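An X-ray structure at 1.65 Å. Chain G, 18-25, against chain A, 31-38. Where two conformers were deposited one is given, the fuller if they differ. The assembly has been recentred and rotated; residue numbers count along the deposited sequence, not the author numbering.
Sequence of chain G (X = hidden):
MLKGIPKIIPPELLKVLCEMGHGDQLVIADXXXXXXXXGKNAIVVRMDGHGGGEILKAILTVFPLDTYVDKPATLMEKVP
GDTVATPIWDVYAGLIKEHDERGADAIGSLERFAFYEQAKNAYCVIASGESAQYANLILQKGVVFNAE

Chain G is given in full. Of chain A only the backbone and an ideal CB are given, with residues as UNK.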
# COMPACT_ATOMS: atom_id res chain seq x y z
N CYS G 18 15.75 -12.50 15.40
CA CYS G 18 14.87 -13.17 16.34
C CYS G 18 13.80 -14.01 15.65
O CYS G 18 13.47 -15.12 16.10
CB CYS G 18 14.23 -12.16 17.28
SG CYS G 18 15.43 -11.51 18.44
N GLU G 19 13.26 -13.51 14.55
CA GLU G 19 12.19 -14.26 13.92
C GLU G 19 12.65 -15.35 12.96
O GLU G 19 11.84 -16.19 12.56
CB GLU G 19 11.19 -13.31 13.28
CG GLU G 19 11.70 -12.70 12.00
CD GLU G 19 10.98 -11.40 11.61
OE1 GLU G 19 10.02 -10.92 12.24
OE2 GLU G 19 11.41 -10.83 10.60
N MSE G 20 13.93 -15.36 12.59
CA MSE G 20 14.48 -16.52 11.89
C MSE G 20 14.44 -17.74 12.78
O MSE G 20 14.61 -17.65 14.01
CB MSE G 20 15.92 -16.22 11.43
CG MSE G 20 15.92 -15.23 10.31
SE MSE G 20 17.73 -14.64 9.80
CE MSE G 20 18.46 -16.32 9.00
N GLY G 21 14.22 -18.89 12.15
CA GLY G 21 14.17 -20.17 12.85
C GLY G 21 15.15 -21.16 12.25
O GLY G 21 15.96 -20.82 11.36
N HIS G 22 15.07 -22.40 12.73
CA HIS G 22 16.00 -23.44 12.33
C HIS G 22 16.02 -23.69 10.80
O HIS G 22 15.01 -24.03 10.19
CB HIS G 22 15.63 -24.71 13.11
CG HIS G 22 16.64 -25.80 12.99
ND1 HIS G 22 16.33 -27.12 13.26
CD2 HIS G 22 17.96 -25.77 12.65
CE1 HIS G 22 17.42 -27.86 13.09
NE2 HIS G 22 18.41 -27.07 12.72
N GLY G 23 17.20 -23.51 10.20
CA GLY G 23 17.34 -23.67 8.76
C GLY G 23 17.27 -22.40 7.93
O GLY G 23 17.70 -22.39 6.76
N ASP G 24 16.72 -21.33 8.49
CA ASP G 24 16.70 -20.04 7.77
C ASP G 24 18.11 -19.56 7.51
O ASP G 24 19.02 -19.82 8.31
CB ASP G 24 15.96 -18.95 8.57
CG ASP G 24 14.45 -19.02 8.41
OD1 ASP G 24 13.96 -19.47 7.35
OD2 ASP G 24 13.76 -18.59 9.36
N GLN G 25 18.28 -18.87 6.39
CA GLN G 25 19.60 -18.34 5.99
C GLN G 25 19.59 -16.82 5.86
O GLN G 25 18.59 -16.20 5.48
CB GLN G 25 20.05 -18.94 4.66
CG GLN G 25 20.34 -20.42 4.79
CD GLN G 25 20.74 -21.05 3.47
OE1 GLN G 25 20.72 -20.41 2.43
NE2 GLN G 25 21.07 -22.35 3.51
N UNK A 31 9.09 -22.89 19.06
CA UNK A 31 9.97 -21.70 19.15
C UNK A 31 11.14 -21.77 18.19
O UNK A 31 11.67 -20.72 17.77
CB UNK A 31 10.50 -21.54 20.58
N UNK A 32 11.54 -22.97 17.81
CA UNK A 32 12.64 -23.13 16.85
C UNK A 32 12.21 -23.10 15.39
O UNK A 32 13.05 -23.12 14.49
CB UNK A 32 13.36 -24.45 17.12
N UNK A 33 10.91 -23.11 15.16
CA UNK A 33 10.38 -23.19 13.80
C UNK A 33 10.57 -21.90 13.04
O UNK A 33 10.47 -20.84 13.60
CB UNK A 33 8.89 -23.55 13.83
N UNK A 34 10.92 -21.98 11.75
CA UNK A 34 11.02 -20.78 10.93
C UNK A 34 9.63 -20.27 10.54
O UNK A 34 9.24 -20.37 9.37
CB UNK A 34 11.85 -21.06 9.68
N UNK A 35 8.88 -19.75 11.52
CA UNK A 35 7.47 -19.39 11.30
C UNK A 35 7.31 -18.29 10.24
O UNK A 35 6.44 -18.40 9.39
CB UNK A 35 6.84 -18.93 12.62
N UNK A 36 8.16 -17.26 10.28
CA UNK A 36 7.98 -16.13 9.35
C UNK A 36 8.31 -16.49 7.91
O UNK A 36 7.59 -16.10 6.99
CB UNK A 36 8.85 -14.95 9.78
N UNK A 37 9.39 -17.24 7.69
CA UNK A 37 9.76 -17.61 6.34
C UNK A 37 8.80 -18.64 5.76
O UNK A 37 8.34 -18.49 4.63
CB UNK A 37 11.19 -18.15 6.32
N UNK A 38 8.47 -19.68 6.54
CA UNK A 38 7.53 -20.70 6.08
C UNK A 38 6.17 -20.07 5.81
O UNK A 38 5.51 -20.42 4.83
CB UNK A 38 7.40 -21.83 7.11

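Position 31 of chain A lies at the margin: its ideal CB has nothing of chain G within 5.5 Å, and phi/psi of -65/-25 is open to almost any residue. Chain G sets no preference, and the residue is G31(A).

At position 32 the backbone does the main work. Its carbonyl O accepts from H22(G) N at 2.8 Å with an N-H...O angle of 176°, a bond indifferent to side chain. CA-to-CB points sideways, and the ideal CB is 4.6 Å from H22(G) CB, so small or medium residues, polar or not, would fit. The deposited residue is N32(A), with chi1 at -86°; its amide is hydrogen-bonded elsewhere in the structure.

Position 33 turns its CB away, with nothing of chain G within 5.5 Å, so the choice is not made here. The residue is F33(A), and its carbonyl O lies 3.8 Å from G21(G) CA. That close backbone passage relies on the glycine: an ideal CB on G21(G) would come within 2.4 Å of F33(A) O.

At position 34 the CA is 3.7 Å from G21(G) CA. The phi of -76° permits proline, and the position precedes a helix, where serine, threonine, aspartate or asparagine are also common. The ideal CB is a tight 3.1 Å from D24(G) OD2, an acceptor already engaged by G21(G) N at 2.8 Å, so a compact side chain is favoured. P34(A) fits: its refined CB is 3.3 Å from D24(G) OD2, and its CG packs 3.7 Å from H22(G) O.

Position 35 points sideways with no neighbour in chain G within 5.5 Å; many helix formers would serve. It is A35(A).

Position 36 points toward chain G, its ideal CB 4.3 Å from E19(G) CG. The carboxylate of E19(G) suggests lysine, arginine or glutamine, yet the residue is E36(A). Its CG packs 3.7 Å from E19(G) CB, while E36(A) OE2 and E19(G) OE1 stand 4.4 Å apart. A water between these like charges donates to both, at 2.8 Å to E36(A) OE2 and 2.6 Å to E19(G) OE1.

Position 37 also points toward chain G, with its ideal CB only 3.2 Å from D24(G) OD1. A short donor is called for, serine or perhaps threonine. S37(A), chi1 62° (p), donates from OG to D24(G) OD1 at 2.6 Å. A second water links S37(A) N to E19(G) O and D24(G) OD2.

Position 38 points sideways, out of contact, and chain G leaves it undetermined; it is I38(A).

Chain A, residues 31-38: GNFPAESI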
# COMPACT_ATOMS: atom_id res chain seq x y z
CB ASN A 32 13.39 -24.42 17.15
CG ASN A 32 14.46 -24.21 18.20
OD1 ASN A 32 15.46 -23.57 17.94
ND2 ASN A 32 14.22 -24.69 19.40
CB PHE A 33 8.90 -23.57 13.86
CG PHE A 33 8.30 -24.02 12.55
CD1 PHE A 33 8.43 -25.34 12.12
CD2 PHE A 33 7.56 -23.13 11.77
CE1 PHE A 33 7.84 -25.77 10.92
CE2 PHE A 33 6.97 -23.55 10.57
CZ PHE A 33 7.11 -24.87 10.14
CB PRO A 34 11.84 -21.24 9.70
CG PRO A 34 11.63 -22.74 9.64
CD PRO A 34 11.28 -23.21 11.02
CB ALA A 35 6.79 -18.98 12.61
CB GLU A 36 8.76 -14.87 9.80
CG GLU A 36 8.32 -14.26 11.13
CD GLU A 36 6.91 -13.60 11.10
OE1 GLU A 36 6.33 -13.35 10.04
OE2 GLU A 36 6.38 -13.32 12.20
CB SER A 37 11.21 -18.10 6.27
OG SER A 37 11.37 -19.26 7.06
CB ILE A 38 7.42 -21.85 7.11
CG1 ILE A 38 8.73 -22.65 7.11
CG2 ILE A 38 6.23 -22.80 6.80
CD1 ILE A 38 8.94 -23.53 5.86
O HOH W 1 7.89 -11.53 13.67
O HOH W 2 11.26 -17.59 10.07
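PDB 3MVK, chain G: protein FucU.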